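Local structure of Two-component system sensor histidine kinase (Bacteroides thetaiotaomicron, 3OTT) at residues E482-V487 and I495-P500. The protein is a putative membrane-bound sensor histidine kinase whose extracellular beta-propeller and beta-sandwich region, the part described here, apparently senses saccharides. Residues are numbered along the deposited sequence; the frame is centred on the assembly and turned at random.
Sequences EGNVWV and IDKINP
The indole of W486 has the side chain of K497 lying over one face, the two side chains running side by side in the same direction. K497 CB sits 3.9 Å from the centroid of the W486 six-membered ring and only 16° off its normal, a CH-pi contact, while K497 CD reaches W486 CZ2 at 3.5 Å. With CG anti to its own backbone N (chi1 174°), K497 puts that carbon above the indole plane, toward the rim. I495 approaches the benzo half obliquely, its CD1 3.6 Å from W486 CE3. The pyrrole N-H of W486 is hydrogen-bonded to D480, whose carboxylate also takes N484 ND2 and so ties both side chains to the preceding turn. The amide carbon CG of N484 then rests 3.9 Å from K497 CD. An alanine in place of W486 would probably leave the K497 methylenes and I495 CD1 without their aromatic partner and take one N-H donor away from D480.

On the other face of the sheet, V485, V487, D496 and I498 line up, with V487 CG2 against I498 CD1 at 3.9 Å. The D496 carboxylate is hydrogen-bonded to S470. Between the faces, V485 and I498 exchange two nearly straight backbone bonds; V487 and D496 form the next hydrogen-bonded pair, where V487 N meets D496 O at a more bent 137°. Beyond the ladder, P500 CD packs on G483 O, which also accepts a bond from R501.

Strands 485-489 and 495-499 are the middle hairpin of a four-stranded antiparallel sheet, flanked by 474-479 and 504-508. W486 and I495 touch strand 530-534 of the next sheet and V485 reaches W433 on another, the face-to-face blade packing of a beta-propeller.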
ATOM      1  N   GLU B 482       8.662 -31.984  35.660  1.00 32.21           N
ATOM      2  CA  GLU B 482       9.256 -33.112  36.312  1.00 32.27           C
ATOM      3  C   GLU B 482      10.785 -33.073  36.146  1.00 30.84           C
ATOM      4  O   GLU B 482      11.452 -34.065  36.386  1.00 30.70           O
ATOM      5  CB  GLU B 482       8.660 -34.450  35.759  1.00 32.78           C
ATOM      6  CG  GLU B 482       7.162 -34.656  36.018  1.00 34.93           C
ATOM      7  CD  GLU B 482       6.786 -34.629  37.546  1.00 40.53           C
ATOM      8  OE1 GLU B 482       7.582 -35.114  38.403  1.00 43.57           O
ATOM      9  OE2 GLU B 482       5.694 -34.118  37.901  1.00 39.49           O
ATOM     10  N   GLY B 483      11.319 -31.916  35.769  1.00 29.77           N
ATOM     11  CA  GLY B 483      12.730 -31.771  35.473  1.00 28.75           C
ATOM     12  C   GLY B 483      13.286 -32.465  34.205  1.00 28.25           C
ATOM     13  O   GLY B 483      14.472 -32.814  34.210  1.00 29.68           O
ATOM     14  N   ASN B 484      12.483 -32.676  33.146  1.00 25.14           N
ATOM     15  CA  ASN B 484      13.000 -33.241  31.874  1.00 22.66           C
ATOM     16  C   ASN B 484      12.809 -32.337  30.713  1.00 20.81           C
ATOM     17  O   ASN B 484      11.989 -31.454  30.763  1.00 21.50           O
ATOM     18  CB  ASN B 484      12.256 -34.527  31.465  1.00 22.12           C
ATOM     19  CG  ASN B 484      12.292 -35.572  32.532  1.00 22.52           C
ATOM     20  OD1 ASN B 484      13.355 -36.042  32.900  1.00 20.57           O
ATOM     21  ND2 ASN B 484      11.114 -35.928  33.061  1.00 20.18           N
ATOM     22  N   VAL B 485      13.499 -32.628  29.618  1.00 19.88           N
ATOM     23  CA  VAL B 485      13.343 -31.883  28.391  1.00 18.06           C
ATOM     24  C   VAL B 485      12.876 -32.857  27.309  1.00 17.91           C
ATOM     25  O   VAL B 485      13.517 -33.894  27.051  1.00 19.64           O
ATOM     26  CB  VAL B 485      14.659 -31.169  27.949  1.00 17.13           C
ATOM     27  CG1 VAL B 485      14.389 -30.386  26.687  1.00 18.80           C
ATOM     28  CG2 VAL B 485      15.162 -30.227  28.998  1.00 14.85           C
ATOM     29  N   TRP B 486      11.773 -32.526  26.677  1.00 17.15           N
ATOM     30  CA  TRP B 486      11.171 -33.400  25.684  1.00 17.18           C
ATOM     31  C   TRP B 486      11.420 -32.772  24.323  1.00 16.94           C
ATOM     32  O   TRP B 486      11.377 -31.537  24.184  1.00 15.10           O
ATOM     33  CB  TRP B 486       9.662 -33.588  25.922  1.00 16.95           C
ATOM     34  CG  TRP B 486       9.364 -34.312  27.203  1.00 17.20           C
ATOM     35  CD1 TRP B 486       9.287 -33.772  28.451  1.00 18.50           C
ATOM     36  CD2 TRP B 486       9.122 -35.693  27.352  1.00 17.85           C
ATOM     37  NE1 TRP B 486       9.024 -34.726  29.372  1.00 17.45           N
ATOM     38  CE2 TRP B 486       8.917 -35.930  28.733  1.00 18.42           C
ATOM     39  CE3 TRP B 486       9.088 -36.769  26.463  1.00 17.15           C
ATOM     40  CZ2 TRP B 486       8.655 -37.205  29.254  1.00 19.07           C
ATOM     41  CZ3 TRP B 486       8.824 -38.055  26.972  1.00 22.37           C
ATOM     42  CH2 TRP B 486       8.604 -38.263  28.358  1.00 22.50           C
ATOM     43  N   VAL B 487      11.672 -33.634  23.345  1.00 17.13           N
ATOM     44  CA  VAL B 487      12.303 -33.219  22.101  1.00 19.16           C
ATOM     45  C   VAL B 487      11.506 -33.773  20.918  1.00 18.77           C
ATOM     46  O   VAL B 487      11.329 -34.995  20.805  1.00 18.69           O
ATOM     47  CB  VAL B 487      13.676 -33.829  22.023  1.00 18.47           C
ATOM     48  CG1 VAL B 487      14.338 -33.460  20.673  1.00 21.42           C
ATOM     49  CG2 VAL B 487      14.499 -33.400  23.198  1.00 22.28           C
ATOM     50  N   ILE B 495       9.356 -39.562  20.512  1.00 21.80           N
ATOM     51  CA  ILE B 495       9.964 -38.296  20.978  1.00 21.60           C
ATOM     52  C   ILE B 495      11.052 -38.632  22.006  1.00 21.56           C
ATOM     53  O   ILE B 495      11.021 -39.664  22.668  1.00 21.83           O
ATOM     54  CB  ILE B 495       8.890 -37.248  21.557  1.00 22.10           C
ATOM     55  CG1 ILE B 495       8.125 -37.841  22.718  1.00 22.37           C
ATOM     56  CG2 ILE B 495       7.877 -36.724  20.451  1.00 20.95           C
ATOM     57  CD1 ILE B 495       7.153 -36.820  23.384  1.00 27.59           C
ATOM     58  N   ASP B 496      12.053 -37.779  22.094  1.00 21.88           N
ATOM     59  CA  ASP B 496      13.191 -38.075  22.928  1.00 22.93           C
ATOM     60  C   ASP B 496      12.953 -37.363  24.248  1.00 22.41           C
ATOM     61  O   ASP B 496      12.283 -36.320  24.272  1.00 22.41           O
ATOM     62  CB  ASP B 496      14.511 -37.646  22.242  1.00 23.02           C
ATOM     63  CG  ASP B 496      15.042 -38.706  21.209  1.00 29.02           C
ATOM     64  OD1 ASP B 496      14.440 -39.786  21.073  1.00 31.01           O
ATOM     65  OD2 ASP B 496      16.076 -38.472  20.515  1.00 35.56           O
ATOM     66  N   LYS B 497      13.465 -37.954  25.325  1.00 21.59           N
ATOM     67  CA  LYS B 497      13.372 -37.412  26.666  1.00 22.04           C
ATOM     68  C   LYS B 497      14.795 -37.267  27.172  1.00 21.86           C
ATOM     69  O   LYS B 497      15.540 -38.259  27.229  1.00 23.11           O
ATOM     70  CB  LYS B 497      12.555 -38.308  27.603  1.00 22.14           C
ATOM     71  CG  LYS B 497      12.566 -37.800  29.082  1.00 25.48           C
ATOM     72  CD  LYS B 497      11.738 -38.609  30.124  1.00 27.34           C
ATOM     73  CE  LYS B 497      12.336 -39.971  30.433  1.00 32.16           C
ATOM     74  NZ  LYS B 497      13.245 -39.924  31.551  1.00 34.61           N
ATOM     75  N   ILE B 498      15.179 -36.025  27.471  1.00 19.39           N
ATOM     76  CA  ILE B 498      16.458 -35.741  28.082  1.00 18.82           C
ATOM     77  C   ILE B 498      16.359 -35.459  29.606  1.00 18.80           C
ATOM     78  O   ILE B 498      15.538 -34.653  30.076  1.00 18.40           O
ATOM     79  CB  ILE B 498      17.120 -34.516  27.447  1.00 18.73           C
ATOM     80  CG1 ILE B 498      17.294 -34.717  25.968  1.00 15.29           C
ATOM     81  CG2 ILE B 498      18.507 -34.247  28.106  1.00 17.22           C
ATOM     82  CD1 ILE B 498      17.772 -33.511  25.298  1.00 18.10           C
ATOM     83  N   ASN B 499      17.190 -36.132  30.364  1.00 19.43           N
ATOM     84  CA  ASN B 499      17.357 -35.808  31.766  1.00 20.67           C
ATOM     85  C   ASN B 499      18.631 -34.973  31.806  1.00 21.24           C
ATOM     86  O   ASN B 499      19.715 -35.499  31.670  1.00 22.75           O
ATOM     87  CB  ASN B 499      17.427 -37.059  32.622  1.00 20.86           C
ATOM     88  CG  ASN B 499      17.693 -36.760  34.084  1.00 22.53           C
ATOM     89  OD1 ASN B 499      18.398 -35.803  34.415  1.00 19.77           O
ATOM     90  ND2 ASN B 499      17.146 -37.610  34.978  1.00 17.27           N
ATOM     91  N   PRO B 500      18.487 -33.655  31.932  1.00 21.02           N
ATOM     92  CA  PRO B 500      19.571 -32.709  31.840  1.00 22.73           C
ATOM     93  C   PRO B 500      20.642 -32.891  32.927  1.00 25.51           C
ATOM     94  O   PRO B 500      21.763 -32.453  32.724  1.00 25.34           O
ATOM     95  CB  PRO B 500      18.877 -31.341  32.020  1.00 22.48           C
ATOM     96  CG  PRO B 500      17.606 -31.633  32.657  1.00 22.79           C
ATOM     97  CD  PRO B 500      17.235 -33.046  32.393  1.00 20.18           C
TER